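Local structure of tRNA (guanine(9)-N1)-methyltransferase (Schizosaccharomyces pombe, 4JWH) at residues C110-L115 and K221-N226; D118-S123 and A213-N218; Q126-C131 and N166-Y171; T155-D158 and Q164-N167. The protein transfers a methyl group from S-adenosyl-L-methionine to N1 of guanosine at position 9 of cytoplasmic tRNA, working as a monomeric SPOUT-clan enzyme. All coordinates share one frame; numbering follows the deposited sequence.

Interaction 1: C110-L115 and K221-N226; sequences CAFDDL and KNLCQN. With SAH (S-adenosyl-L-homocysteine), chain C.
The side chains of Phe112 and Leu223 run antiparallel past one another beside the cofactor pocket of this SPOUT-clan methyltransferase, joining the loop after strand 105-109 to the start of helix 223-231. The tightly packed part is the buried one, with several partners. Leu223 CD2 sits over one face of the Phe112 ring, 4.0 Å from CD1. The sulfur of Cys224 approaches that ring obliquely, SG 4.1 Å from Phe112 CZ, in a sulfur-aromatic contact; Tyr191 of strand 189-192 touches both of these residues. The more open side is held by partly exposed Leu115, which makes a single methyl-methyl touch with Leu223, tip to tip and close though it is, CD1 to CD1 at 3.7 Å. With CG anti to the backbone N (chi1 174°), Leu223 sends its methyls to the loop while its CB stays near the ligand carboxylate. No hydrogen bond links the two segments. The polar grip goes to S-adenosyl-L-homocysteine instead: Cys224 N donates to its OXT over 3.1 Å, almost straight at 171°.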
loop_
_atom_site.group_PDB
_atom_site.type_symbol
_atom_site.label_atom_id
_atom_site.label_comp_id
_atom_site.label_asym_id
_atom_site.label_seq_id
_atom_site.Cartn_x
_atom_site.Cartn_y
_atom_site.Cartn_z
ATOM N N CYS A 110 7.890 0.996 5.055
ATOM C CA CYS A 110 8.074 2.201 5.842
ATOM C C CYS A 110 9.540 2.535 6.075
ATOM O O CYS A 110 9.893 2.995 7.141
ATOM C CB CYS A 110 7.328 2.102 7.187
ATOM S SG CYS A 110 5.538 1.863 7.076
ATOM N N ALA A 111 10.372 2.349 5.063
ATOM C CA ALA A 111 11.804 2.610 5.161
ATOM C C ALA A 111 12.254 4.036 4.904
ATOM O O ALA A 111 13.465 4.291 4.870
ATOM C CB ALA A 111 12.581 1.646 4.221
ATOM N N PHE A 112 11.322 4.979 4.741
ATOM C CA PHE A 112 11.705 6.326 4.215
ATOM C C PHE A 112 11.505 7.491 5.204
ATOM O O PHE A 112 11.430 8.651 4.798
ATOM C CB PHE A 112 10.958 6.632 2.905
ATOM C CG PHE A 112 10.927 5.483 1.952
ATOM C CD1 PHE A 112 12.056 5.159 1.189
ATOM C CD2 PHE A 112 9.780 4.700 1.833
ATOM C CE1 PHE A 112 12.038 4.067 0.319
ATOM C CE2 PHE A 112 9.749 3.623 0.966
ATOM C CZ PHE A 112 10.881 3.300 0.206
ATOM N N ASP A 113 11.388 7.156 6.488
ATOM C CA ASP A 113 11.243 8.137 7.586
ATOM C C ASP A 113 12.180 9.350 7.394
ATOM O O ASP A 113 11.754 10.500 7.488
ATOM C CB ASP A 113 11.555 7.443 8.927
ATOM C CG ASP A 113 10.714 7.956 10.087
ATOM O OD1 ASP A 113 11.249 8.811 10.829
ATOM O OD2 ASP A 113 9.554 7.483 10.281
ATOM N N ASP A 114 13.447 9.093 7.095
ATOM C CA ASP A 114 14.435 10.180 6.950
ATOM C C ASP A 114 14.204 11.109 5.741
ATOM O O ASP A 114 14.816 12.189 5.666
ATOM C CB ASP A 114 15.859 9.608 6.879
ATOM C CG ASP A 114 16.283 8.931 8.166
ATOM O OD1 ASP A 114 15.916 9.417 9.263
ATOM O OD2 ASP A 114 16.988 7.920 8.078
ATOM N N LEU A 115 13.346 10.712 4.807
ATOM C CA LEU A 115 13.098 11.566 3.626
ATOM C C LEU A 115 11.939 12.542 3.805
ATOM O O LEU A 115 11.699 13.398 2.946
ATOM C CB LEU A 115 12.887 10.719 2.358
ATOM C CG LEU A 115 13.993 9.715 2.029
ATOM C CD1 LEU A 115 13.709 8.975 0.727
ATOM C CD2 LEU A 115 15.367 10.412 1.997
ATOM N N LYS A 221 11.410 11.206 -7.570
ATOM C CA LYS A 221 11.093 10.428 -8.775
ATOM C C LYS A 221 11.963 9.207 -8.789
ATOM O O LYS A 221 13.122 9.283 -8.430
ATOM C CB LYS A 221 11.365 11.246 -10.050
ATOM C CG LYS A 221 10.723 12.620 -10.099
ATOM C CD LYS A 221 11.035 13.317 -11.457
ATOM C CE LYS A 221 10.068 14.465 -11.770
ATOM N NZ LYS A 221 10.254 15.016 -13.181
ATOM N N ASN A 222 11.411 8.075 -9.202
ATOM C CA ASN A 222 12.168 6.835 -9.316
ATOM C C ASN A 222 12.629 6.221 -8.022
ATOM O O ASN A 222 13.298 5.204 -8.044
ATOM C CB ASN A 222 13.363 6.999 -10.232
ATOM C CG ASN A 222 12.995 6.783 -11.655
ATOM O OD1 ASN A 222 12.878 5.635 -12.102
ATOM N ND2 ASN A 222 12.748 7.880 -12.378
ATOM N N LEU A 223 12.251 6.817 -6.899
ATOM C CA LEU A 223 12.748 6.315 -5.613
ATOM C C LEU A 223 12.415 4.827 -5.460
ATOM O O LEU A 223 13.311 3.956 -5.292
ATOM C CB LEU A 223 12.156 7.139 -4.466
ATOM C CG LEU A 223 12.434 6.709 -3.014
ATOM C CD1 LEU A 223 13.793 7.184 -2.534
ATOM C CD2 LEU A 223 11.337 7.240 -2.114
ATOM N N CYS A 224 11.130 4.520 -5.508
ATOM C CA CYS A 224 10.718 3.130 -5.240
ATOM C C CYS A 224 11.135 2.217 -6.373
ATOM O O CYS A 224 11.602 1.089 -6.148
ATOM C CB CYS A 224 9.220 3.044 -4.898
ATOM S SG CYS A 224 8.921 3.895 -3.318
ATOM N N GLN A 225 11.030 2.731 -7.601
ATOM C CA GLN A 225 11.491 1.966 -8.735
ATOM C C GLN A 225 12.961 1.583 -8.536
ATOM O O GLN A 225 13.340 0.449 -8.809
ATOM C CB GLN A 225 11.258 2.724 -10.060
ATOM C CG GLN A 225 11.778 1.997 -11.337
ATOM C CD GLN A 225 11.010 0.706 -11.688
ATOM O OE1 GLN A 225 9.827 0.576 -11.413
ATOM N NE2 GLN A 225 11.697 -0.239 -12.313
ATOM N N ASN A 226 13.778 2.517 -8.049
ATOM C CA ASN A 226 15.227 2.266 -7.933
ATOM C C ASN A 226 15.547 1.245 -6.872
ATOM O O ASN A 226 16.428 0.414 -7.019
ATOM C CB ASN A 226 15.972 3.567 -7.597
ATOM C CG ASN A 226 16.184 4.446 -8.829
ATOM O OD1 ASN A 226 16.175 3.952 -9.943
ATOM N ND2 ASN A 226 16.305 5.757 -8.625
HETATM N N SAH C . 8.278 9.277 -5.463
HETATM C CA SAH C . 7.671 8.253 -4.626
HETATM C CB SAH C . 6.245 8.763 -4.286
HETATM C CG SAH C . 5.257 7.673 -4.319
HETATM S SD SAH C . 3.576 7.797 -3.848
HETATM C C SAH C . 7.925 6.909 -5.296
HETATM O O SAH C . 7.209 5.954 -5.273
HETATM O OXT SAH C . 8.964 6.731 -5.859
HETATM C "C5'" SAH C . 3.460 6.514 -2.667
HETATM C "C4'" SAH C . 3.313 5.083 -3.173
HETATM O "O4'" SAH C . 2.096 4.851 -3.813
HETATM C "C3'" SAH C . 4.384 4.569 -4.144
HETATM O "O3'" SAH C . 5.557 4.171 -3.496
HETATM C "C2'" SAH C . 3.704 3.456 -4.862
HETATM O "O2'" SAH C . 3.855 2.298 -4.106
HETATM C "C1'" SAH C . 2.281 3.947 -4.863
HETATM N N9 SAH C . 1.856 4.508 -6.157
HETATM C C8 SAH C . 1.467 5.731 -6.381
HETATM N N7 SAH C . 1.079 5.916 -7.615
HETATM C C5 SAH C . 1.184 4.767 -8.208
HETATM C C6 SAH C . 0.937 4.232 -9.548
HETATM N N6 SAH C . 0.491 5.011 -10.500
HETATM N N1 SAH C . 1.182 2.962 -9.760
HETATM C C2 SAH C . 1.631 2.172 -8.802
HETATM N N3 SAH C . 1.892 2.578 -7.586
HETATM C C4 SAH C . 1.687 3.839 -7.226
#

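Interaction 2: D118-S123 and A213-N218; sequences DKEINS and AIVDKN. With SAH (S-adenosyl-L-homocysteine), chain C.
Glu120 turns one face of its carboxylate to the carbonyl oxygen of Val215, which stands nearly over the carboxylate carbon, CD to O 3.3 Å. The two carboxylate oxygens are bound from other directions: OE1 accepts from Asn117 N and OE2 makes a salt bridge with Arg219, and these partners probably fix the rotation of the carboxylate. Two more flat groups, the Asp216 carboxylate and the Asn218 amide, lie on the ligand side of the loop, where Asp216 OD2 and Asn218 OD1 both accept from the amino nitrogen N of S-adenosyl-L-homocysteine, at 2.9 Å and 2.6 Å. Asp216 OD2 also accepts from Tyr220 N. Between the two polar patches, Val215 packs onto the first turns of helix 118-137. Its side chain crosses that of Glu120 obliquely, CG1 4.1 Å from Glu120 CG, while CG2 lies 3.6 Å from Ser123 OG; Leu124 and Gln127 extend the seat along the helix. Ser123 OG swings anti to its own backbone N (chi1 160°), which brings it alongside both Val215 methyls. Val215 thus points to the helix and the next residue, the proton acceptor Asp216, points the other way, into the pocket. A carbonyl oxygen this close to a carboxylate would probably be unfavourable but for its place over the carbon and the nearby charge of Arg219.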
loop_
_atom_site.group_PDB
_atom_site.type_symbol
_atom_site.label_atom_id
_atom_site.label_comp_id
_atom_site.label_asym_id
_atom_site.label_seq_id
_atom_site.Cartn_x
_atom_site.Cartn_y
_atom_site.Cartn_z
ATOM N N ASP A 118 8.004 16.877 9.068
ATOM C CA ASP A 118 7.026 16.566 10.108
ATOM C C ASP A 118 5.593 16.491 9.618
ATOM O O ASP A 118 4.837 15.643 10.085
ATOM C CB ASP A 118 7.108 17.551 11.281
ATOM C CG ASP A 118 7.061 16.848 12.609
ATOM O OD1 ASP A 118 6.071 17.065 13.349
ATOM O OD2 ASP A 118 8.011 16.060 12.911
ATOM N N LYS A 119 5.227 17.370 8.688
ATOM C CA LYS A 119 3.875 17.380 8.133
ATOM C C LYS A 119 3.620 16.121 7.307
ATOM O O LYS A 119 2.537 15.543 7.362
ATOM C CB LYS A 119 3.643 18.617 7.257
ATOM N N GLU A 120 4.631 15.744 6.526
ATOM C CA GLU A 120 4.568 14.564 5.658
ATOM C C GLU A 120 4.402 13.259 6.469
ATOM O O GLU A 120 3.589 12.405 6.115
ATOM C CB GLU A 120 5.786 14.538 4.741
ATOM C CG GLU A 120 5.738 15.637 3.714
ATOM C CD GLU A 120 7.048 15.911 3.035
ATOM O OE1 GLU A 120 8.127 15.547 3.578
ATOM O OE2 GLU A 120 6.997 16.498 1.930
ATOM N N ILE A 121 5.160 13.131 7.560
ATOM C CA ILE A 121 4.985 12.023 8.523
ATOM C C ILE A 121 3.591 11.990 9.103
ATOM O O ILE A 121 2.958 10.930 9.163
ATOM C CB ILE A 121 5.998 12.090 9.683
ATOM C CG1 ILE A 121 7.423 11.793 9.166
ATOM C CG2 ILE A 121 5.613 11.086 10.815
ATOM C CD1 ILE A 121 7.700 10.274 9.006
ATOM N N ASN A 122 3.111 13.152 9.545
ATOM C CA ASN A 122 1.740 13.264 10.044
ATOM C C ASN A 122 0.719 12.775 9.011
ATOM O O ASN A 122 -0.155 11.959 9.336
ATOM C CB ASN A 122 1.419 14.704 10.483
ATOM C CG ASN A 122 2.284 15.171 11.658
ATOM O OD1 ASN A 122 3.167 14.451 12.141
ATOM N ND2 ASN A 122 2.042 16.395 12.105
ATOM N N SER A 123 0.852 13.251 7.775
ATOM C CA SER A 123 -0.011 12.774 6.692
ATOM C C SER A 123 0.092 11.247 6.454
ATOM O O SER A 123 -0.927 10.560 6.341
ATOM C CB SER A 123 0.251 13.561 5.410
ATOM O OG SER A 123 -0.229 12.825 4.294
ATOM N N ALA A 213 5.726 3.601 1.620
ATOM C CA ALA A 213 5.063 4.417 2.645
ATOM C C ALA A 213 5.811 5.739 2.728
ATOM O O ALA A 213 6.715 5.917 3.554
ATOM C CB ALA A 213 5.011 3.709 4.012
ATOM N N ILE A 214 5.430 6.654 1.843
ATOM C CA ILE A 214 6.057 7.966 1.772
ATOM C C ILE A 214 5.109 9.023 1.185
ATOM O O ILE A 214 4.370 8.770 0.237
ATOM C CB ILE A 214 7.406 7.917 0.966
ATOM C CG1 ILE A 214 8.148 9.276 1.055
ATOM C CG2 ILE A 214 7.184 7.434 -0.481
ATOM C CD1 ILE A 214 9.531 9.288 0.450
ATOM N N VAL A 215 5.121 10.197 1.792
ATOM C CA VAL A 215 4.387 11.354 1.328
ATOM C C VAL A 215 5.412 12.389 0.867
ATOM O O VAL A 215 6.024 13.080 1.685
ATOM C CB VAL A 215 3.513 11.918 2.474
ATOM C CG1 VAL A 215 2.862 13.265 2.100
ATOM C CG2 VAL A 215 2.457 10.890 2.847
ATOM N N ASP A 216 5.643 12.433 -0.439
ATOM C CA ASP A 216 6.701 13.275 -0.991
ATOM C C ASP A 216 6.210 14.219 -2.093
ATOM O O ASP A 216 6.962 15.080 -2.528
ATOM C CB ASP A 216 7.887 12.377 -1.420
ATOM C CG ASP A 216 7.627 11.613 -2.708
ATOM O OD1 ASP A 216 6.471 11.229 -2.942
ATOM O OD2 ASP A 216 8.580 11.382 -3.489
ATOM N N LYS A 217 4.966 14.038 -2.537
ATOM C CA LYS A 217 4.413 14.793 -3.672
ATOM C C LYS A 217 5.172 14.382 -4.933
ATOM O O LYS A 217 5.287 15.164 -5.886
ATOM C CB LYS A 217 4.575 16.306 -3.505
ATOM C CG LYS A 217 3.668 17.005 -2.527
ATOM C CD LYS A 217 3.718 18.522 -2.847
ATOM C CE LYS A 217 2.549 19.293 -2.240
ATOM N NZ LYS A 217 2.284 20.554 -3.006
ATOM N N ASN A 218 5.704 13.156 -4.918
ATOM C CA ASN A 218 6.595 12.656 -5.948
ATOM C C ASN A 218 7.871 13.485 -6.255
ATOM O O ASN A 218 8.420 13.388 -7.348
ATOM C CB ASN A 218 5.825 12.344 -7.236
ATOM C CG ASN A 218 6.535 11.315 -8.087
ATOM O OD1 ASN A 218 7.074 10.328 -7.567
ATOM N ND2 ASN A 218 6.548 11.535 -9.398
HETATM N N SAH C . 8.278 9.277 -5.463
HETATM C CA SAH C . 7.671 8.253 -4.626
HETATM C CB SAH C . 6.245 8.763 -4.286
HETATM C CG SAH C . 5.257 7.673 -4.319
HETATM S SD SAH C . 3.576 7.797 -3.848
HETATM C C SAH C . 7.925 6.909 -5.296
HETATM O O SAH C . 7.209 5.954 -5.273
HETATM O OXT SAH C . 8.964 6.731 -5.859
HETATM C "C5'" SAH C . 3.460 6.514 -2.667
HETATM C "C4'" SAH C . 3.313 5.083 -3.173
HETATM O "O4'" SAH C . 2.096 4.851 -3.813
HETATM C "C3'" SAH C . 4.384 4.569 -4.144
HETATM O "O3'" SAH C . 5.557 4.171 -3.496
HETATM C "C2'" SAH C . 3.704 3.456 -4.862
HETATM O "O2'" SAH C . 3.855 2.298 -4.106
HETATM C "C1'" SAH C . 2.281 3.947 -4.863
HETATM N N9 SAH C . 1.856 4.508 -6.157
HETATM C C8 SAH C . 1.467 5.731 -6.381
HETATM N N7 SAH C . 1.079 5.916 -7.615
HETATM C C5 SAH C . 1.184 4.767 -8.208
HETATM C C6 SAH C . 0.937 4.232 -9.548
HETATM N N6 SAH C . 0.491 5.011 -10.500
HETATM N N1 SAH C . 1.182 2.962 -9.760
HETATM C C2 SAH C . 1.631 2.172 -8.802
HETATM N N3 SAH C . 1.892 2.578 -7.586
HETATM C C4 SAH C . 1.687 3.839 -7.226
#

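Interaction 3: Q126-C131 and N166-Y171; sequences QQVTRC and NNWKRY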
loop_
_atom_site.group_PDB
_atom_site.type_symbol
_atom_site.label_atom_id
_atom_site.label_comp_id
_atom_site.label_asym_id
_atom_site.label_seq_id
_atom_site.Cartn_x
_atom_site.Cartn_y
_atom_site.Cartn_z
ATOM N N GLN A 126 -1.867 9.233 9.056
ATOM C CA GLN A 126 -3.294 9.240 8.697
ATOM C C GLN A 126 -3.553 8.221 7.571
ATOM O O GLN A 126 -4.502 7.448 7.606
ATOM C CB GLN A 126 -3.707 10.675 8.305
ATOM C CG GLN A 126 -4.987 10.829 7.474
ATOM C CD GLN A 126 -5.327 12.299 7.204
ATOM O OE1 GLN A 126 -5.165 12.801 6.078
ATOM N NE2 GLN A 126 -5.787 12.995 8.242
ATOM N N GLN A 127 -2.659 8.193 6.600
ATOM C CA GLN A 127 -2.814 7.279 5.457
ATOM C C GLN A 127 -2.674 5.817 5.835
ATOM O O GLN A 127 -3.419 4.984 5.301
ATOM C CB GLN A 127 -1.834 7.648 4.368
ATOM C CG GLN A 127 -2.200 8.950 3.735
ATOM C CD GLN A 127 -1.291 9.348 2.617
ATOM O OE1 GLN A 127 -0.767 8.507 1.897
ATOM N NE2 GLN A 127 -1.139 10.649 2.421
ATOM N N VAL A 128 -1.729 5.502 6.731
ATOM C CA VAL A 128 -1.594 4.121 7.233
ATOM C C VAL A 128 -2.867 3.696 7.939
ATOM O O VAL A 128 -3.338 2.580 7.754
ATOM C CB VAL A 128 -0.387 3.945 8.207
ATOM C CG1 VAL A 128 -0.459 2.603 8.968
ATOM C CG2 VAL A 128 0.960 4.061 7.438
ATOM N N THR A 129 -3.403 4.584 8.778
ATOM C CA THR A 129 -4.677 4.326 9.478
ATOM C C THR A 129 -5.831 4.089 8.482
ATOM O O THR A 129 -6.634 3.170 8.663
ATOM C CB THR A 129 -5.011 5.498 10.425
ATOM O OG1 THR A 129 -3.938 5.678 11.359
ATOM C CG2 THR A 129 -6.334 5.270 11.179
ATOM N N ARG A 130 -5.894 4.897 7.417
ATOM C CA ARG A 130 -6.933 4.710 6.395
ATOM C C ARG A 130 -6.790 3.355 5.701
ATOM O O ARG A 130 -7.796 2.747 5.353
ATOM C CB ARG A 130 -6.993 5.875 5.379
ATOM C CG ARG A 130 -8.003 6.984 5.772
ATOM C CD ARG A 130 -8.374 7.933 4.625
ATOM N NE ARG A 130 -7.803 9.275 4.776
ATOM C CZ ARG A 130 -8.084 10.292 3.961
ATOM N NH1 ARG A 130 -8.928 10.121 2.954
ATOM N NH2 ARG A 130 -7.529 11.479 4.149
ATOM N N CYS A 131 -5.553 2.870 5.528
ATOM C CA CYS A 131 -5.330 1.533 4.905
ATOM C C CYS A 131 -5.931 0.448 5.802
ATOM O O CYS A 131 -6.644 -0.445 5.321
ATOM C CB CYS A 131 -3.846 1.213 4.668
ATOM S SG CYS A 131 -2.974 2.230 3.387
ATOM N N ASN A 166 -2.339 -0.915 18.581
ATOM C CA ASN A 166 -2.077 -2.226 19.168
ATOM C C ASN A 166 -3.310 -3.096 19.181
ATOM O O ASN A 166 -3.213 -4.296 19.431
ATOM C CB ASN A 166 -1.511 -2.093 20.585
ATOM C CG ASN A 166 -0.198 -1.357 20.616
ATOM O OD1 ASN A 166 0.680 -1.600 19.794
ATOM N ND2 ASN A 166 -0.056 -0.441 21.554
ATOM N N ASN A 167 -4.469 -2.489 18.895
ATOM C CA ASN A 167 -5.738 -3.211 18.853
ATOM C C ASN A 167 -6.161 -3.631 17.441
ATOM O O ASN A 167 -7.024 -4.503 17.283
ATOM C CB ASN A 167 -6.856 -2.390 19.513
ATOM C CG ASN A 167 -6.686 -2.255 21.044
ATOM O OD1 ASN A 167 -5.978 -3.040 21.700
ATOM N ND2 ASN A 167 -7.341 -1.247 21.607
ATOM N N TRP A 168 -5.546 -3.017 16.417
ATOM C CA TRP A 168 -5.872 -3.302 15.000
ATOM C C TRP A 168 -5.818 -4.785 14.683
ATOM O O TRP A 168 -5.061 -5.505 15.309
ATOM C CB TRP A 168 -4.907 -2.558 14.074
ATOM C CG TRP A 168 -5.139 -1.074 14.000
ATOM C CD1 TRP A 168 -6.078 -0.336 14.690
ATOM C CD2 TRP A 168 -4.378 -0.133 13.223
ATOM N NE1 TRP A 168 -5.954 1.002 14.362
ATOM C CE2 TRP A 168 -4.921 1.153 13.470
ATOM C CE3 TRP A 168 -3.294 -0.253 12.347
ATOM C CZ2 TRP A 168 -4.428 2.297 12.857
ATOM C CZ3 TRP A 168 -2.793 0.885 11.751
ATOM C CH2 TRP A 168 -3.361 2.151 12.010
ATOM N N LYS A 169 -6.618 -5.229 13.715
ATOM C CA LYS A 169 -6.649 -6.624 13.252
ATOM C C LYS A 169 -6.082 -6.782 11.815
ATOM O O LYS A 169 -6.043 -5.808 11.065
ATOM C CB LYS A 169 -8.092 -7.136 13.273
ATOM C CG LYS A 169 -8.753 -7.064 14.663
ATOM C CD LYS A 169 -10.147 -7.688 14.648
ATOM C CE LYS A 169 -10.742 -7.708 16.034
ATOM N NZ LYS A 169 -12.089 -8.334 15.966
ATOM N N ARG A 170 -5.664 -8.000 11.448
ATOM C CA ARG A 170 -5.065 -8.292 10.132
ATOM C C ARG A 170 -3.961 -7.279 9.807
ATOM O O ARG A 170 -3.820 -6.820 8.671
ATOM C CB ARG A 170 -6.133 -8.319 9.012
ATOM C CG ARG A 170 -7.008 -9.569 8.980
ATOM C CD ARG A 170 -7.338 -10.016 7.535
ATOM N NE ARG A 170 -7.386 -11.476 7.452
ATOM C CZ ARG A 170 -7.005 -12.219 6.409
ATOM N NH1 ARG A 170 -6.547 -11.674 5.280
ATOM N NH2 ARG A 170 -7.102 -13.542 6.499
ATOM N N TYR A 171 -3.188 -6.940 10.828
ATOM C CA TYR A 171 -2.197 -5.894 10.750
ATOM C C TYR A 171 -0.903 -6.378 11.396
ATOM O O TYR A 171 -0.895 -6.879 12.518
ATOM C CB TYR A 171 -2.727 -4.627 11.417
ATOM C CG TYR A 171 -1.722 -3.520 11.614
ATOM C CD1 TYR A 171 -1.243 -3.208 12.891
ATOM C CD2 TYR A 171 -1.297 -2.736 10.533
ATOM C CE1 TYR A 171 -0.328 -2.173 13.078
ATOM C CE2 TYR A 171 -0.385 -1.713 10.704
ATOM C CZ TYR A 171 0.105 -1.429 11.975
ATOM O OH TYR A 171 1.023 -0.408 12.134
#
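Thr129 and Trp168 mark where the two backbones come closest, yet their CA atoms are still 9.5 Å apart: a turn of helix 118-137 faces an irregular segment that leads into the outermost strand 171-173. The indole of Trp168 bridges the gap, set roughly perpendicular to the Val128 and Thr129 side chains. Its CG lies anti to the carbonyl carbon (chi1 -73°), which carries the ring to the helix. Thr129 OG1 is at the ring edge, in its plane and 3.6 Å from CH2, whereas Thr129 CA comes to the same CH2 obliquely, also at 3.6 Å. Farther round the rim, CZ3 meets Val128 CG1 at 4.0 Å, again near the plane. Within its own segment the indole stands edge-on to Tyr171, CE3 being 3.4 Å above the centre of the phenol ring. His132 stacks on Trp168 and Gln157 of helix 151-161 touches it too, so the indole fills the joint between two helices and the strand. No hydrogen bond spans the segments. Thr129 OG1 is hydrogen-bonded to Cys125 O, so its polar need is met in the helix, and its approach to the C-H rim probably adds a slight electrostatic gain.

Interaction 4: T155-D158 and Q164-N167; sequences TRQD and QQNN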
loop_
_atom_site.group_PDB
_atom_site.type_symbol
_atom_site.label_atom_id
_atom_site.label_comp_id
_atom_site.label_asym_id
_atom_site.label_seq_id
_atom_site.Cartn_x
_atom_site.Cartn_y
_atom_site.Cartn_z
ATOM N N THR A 155 6.261 6.695 16.486
ATOM C CA THR A 155 5.960 7.660 17.573
ATOM C C THR A 155 4.648 8.415 17.286
ATOM O O THR A 155 3.702 8.359 18.072
ATOM C CB THR A 155 7.119 8.626 17.718
ATOM O OG1 THR A 155 8.311 7.860 17.958
ATOM C CG2 THR A 155 6.889 9.670 18.852
ATOM N N ARG A 156 4.600 9.066 16.123
ATOM C CA ARG A 156 3.432 9.830 15.680
ATOM C C ARG A 156 2.161 9.001 15.772
ATOM O O ARG A 156 1.154 9.441 16.341
ATOM C CB ARG A 156 3.635 10.317 14.237
ATOM C CG ARG A 156 2.446 11.088 13.644
ATOM C CD ARG A 156 2.233 12.397 14.374
ATOM N NE ARG A 156 1.058 13.097 13.877
ATOM C CZ ARG A 156 0.447 14.095 14.511
ATOM N NH1 ARG A 156 0.878 14.504 15.702
ATOM N NH2 ARG A 156 -0.614 14.674 13.955
ATOM N N GLN A 157 2.213 7.787 15.230
ATOM C CA GLN A 157 1.079 6.867 15.287
ATOM C C GLN A 157 0.553 6.675 16.702
ATOM O O GLN A 157 -0.642 6.768 16.936
ATOM C CB GLN A 157 1.424 5.506 14.682
ATOM C CG GLN A 157 0.252 4.565 14.644
ATOM C CD GLN A 157 0.618 3.216 14.090
ATOM O OE1 GLN A 157 1.379 2.469 14.708
ATOM N NE2 GLN A 157 0.071 2.883 12.915
ATOM N N ASP A 158 1.437 6.363 17.634
ATOM C CA ASP A 158 1.005 6.137 19.010
ATOM C C ASP A 158 0.539 7.441 19.701
ATOM O O ASP A 158 -0.364 7.418 20.533
ATOM C CB ASP A 158 2.107 5.430 19.797
ATOM C CG ASP A 158 1.711 5.161 21.217
ATOM O OD1 ASP A 158 0.811 4.315 21.457
ATOM O OD2 ASP A 158 2.310 5.816 22.093
ATOM N N GLN A 164 -4.238 2.701 20.358
ATOM C CA GLN A 164 -5.286 1.994 19.622
ATOM C C GLN A 164 -4.739 1.092 18.498
ATOM O O GLN A 164 -5.352 0.071 18.166
ATOM C CB GLN A 164 -6.340 2.972 19.073
ATOM C CG GLN A 164 -7.522 2.300 18.357
ATOM C CD GLN A 164 -8.234 1.238 19.206
ATOM O OE1 GLN A 164 -8.094 1.204 20.432
ATOM N NE2 GLN A 164 -9.013 0.375 18.549
ATOM N N GLN A 165 -3.585 1.466 17.934
ATOM C CA GLN A 165 -2.956 0.677 16.860
ATOM C C GLN A 165 -2.654 -0.757 17.294
ATOM O O GLN A 165 -2.703 -1.693 16.481
ATOM C CB GLN A 165 -1.684 1.368 16.361
ATOM C CG GLN A 165 -0.462 1.274 17.303
ATOM C CD GLN A 165 -0.431 2.316 18.409
ATOM O OE1 GLN A 165 -1.399 3.040 18.648
ATOM N NE2 GLN A 165 0.695 2.390 19.101
ATOM N N ASN A 166 -2.339 -0.915 18.581
ATOM C CA ASN A 166 -2.077 -2.226 19.168
ATOM C C ASN A 166 -3.310 -3.096 19.181
ATOM O O ASN A 166 -3.213 -4.296 19.431
ATOM C CB ASN A 166 -1.511 -2.093 20.585
ATOM C CG ASN A 166 -0.198 -1.357 20.616
ATOM O OD1 ASN A 166 0.680 -1.600 19.794
ATOM N ND2 ASN A 166 -0.056 -0.441 21.554
ATOM N N ASN A 167 -4.469 -2.489 18.895
ATOM C CA ASN A 167 -5.738 -3.211 18.853
ATOM C C ASN A 167 -6.161 -3.631 17.441
ATOM O O ASN A 167 -7.024 -4.503 17.283
ATOM C CB ASN A 167 -6.856 -2.390 19.513
ATOM C CG ASN A 167 -6.686 -2.255 21.044
ATOM O OD1 ASN A 167 -5.978 -3.040 21.700
ATOM N ND2 ASN A 167 -7.341 -1.247 21.607
#
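Gln165 reaches back to helix 151-161 and gives one hydrogen bond to Asp158, from NE2 to OD1 over 3.0 Å. The bond is nearly straight at 175° and lies in the plane of the Gln165 amide, but it meets OD1 on the anti side of the carboxylate and somewhat out of its plane. Amide and carboxylate are turned 74° against each other. Gln157 lies against the inner part of the Gln165 chain: its OE1 is 3.4 Å from Gln165 CG, and its CD is 3.7 Å from Gln165 CB. Gln165 gets there by placing CG between the backbone N and the carbonyl carbon (chi1 75°) and bending again at the next bond, a folded shape that lays its methylenes on Gln157 and its amide beside Asp158. The contact sits within the beta-alpha-beta crossover from strand 143-147 through helix 151-161 to strand 171-173, and pins the 3-10 turn 164-166 back on the helix it follows. That turn has its own ties: Asn167 N donates to Gln164 O, and Asn167 ND2 donates to Gln164 OE1 at 2.8 Å, coming from above the carbonyl plane. Farther out, Gln157 is packed by Cys125 of helix 118-137, by Phe149 and by Trp168.

Interactions 1 and 2 both touch S-adenosyl-L-homocysteine and lie with centres 11 Å apart; Leu223 CD2 meets Ile214 CD1 at 3.7 Å where they join, beside the loop that carries the proton acceptor Asp216. Helix 118-137 then leads away from the pocket. It serves interaction 2 near its start and interaction 3 farther along, and Val215 CG2 to Gln127 NE2, 3.6 Å, connects the two. Interactions 3 and 4 share Asn166 and Asn167, have centres 9 Å apart, and meet where Trp168 CH2 approaches Gln157 NE2 at 3.6 Å. This outer pair is probably plain structural packing: the side chain of Val128 is about 11 Å from the ligand, and interaction 4 lies away from the known sites.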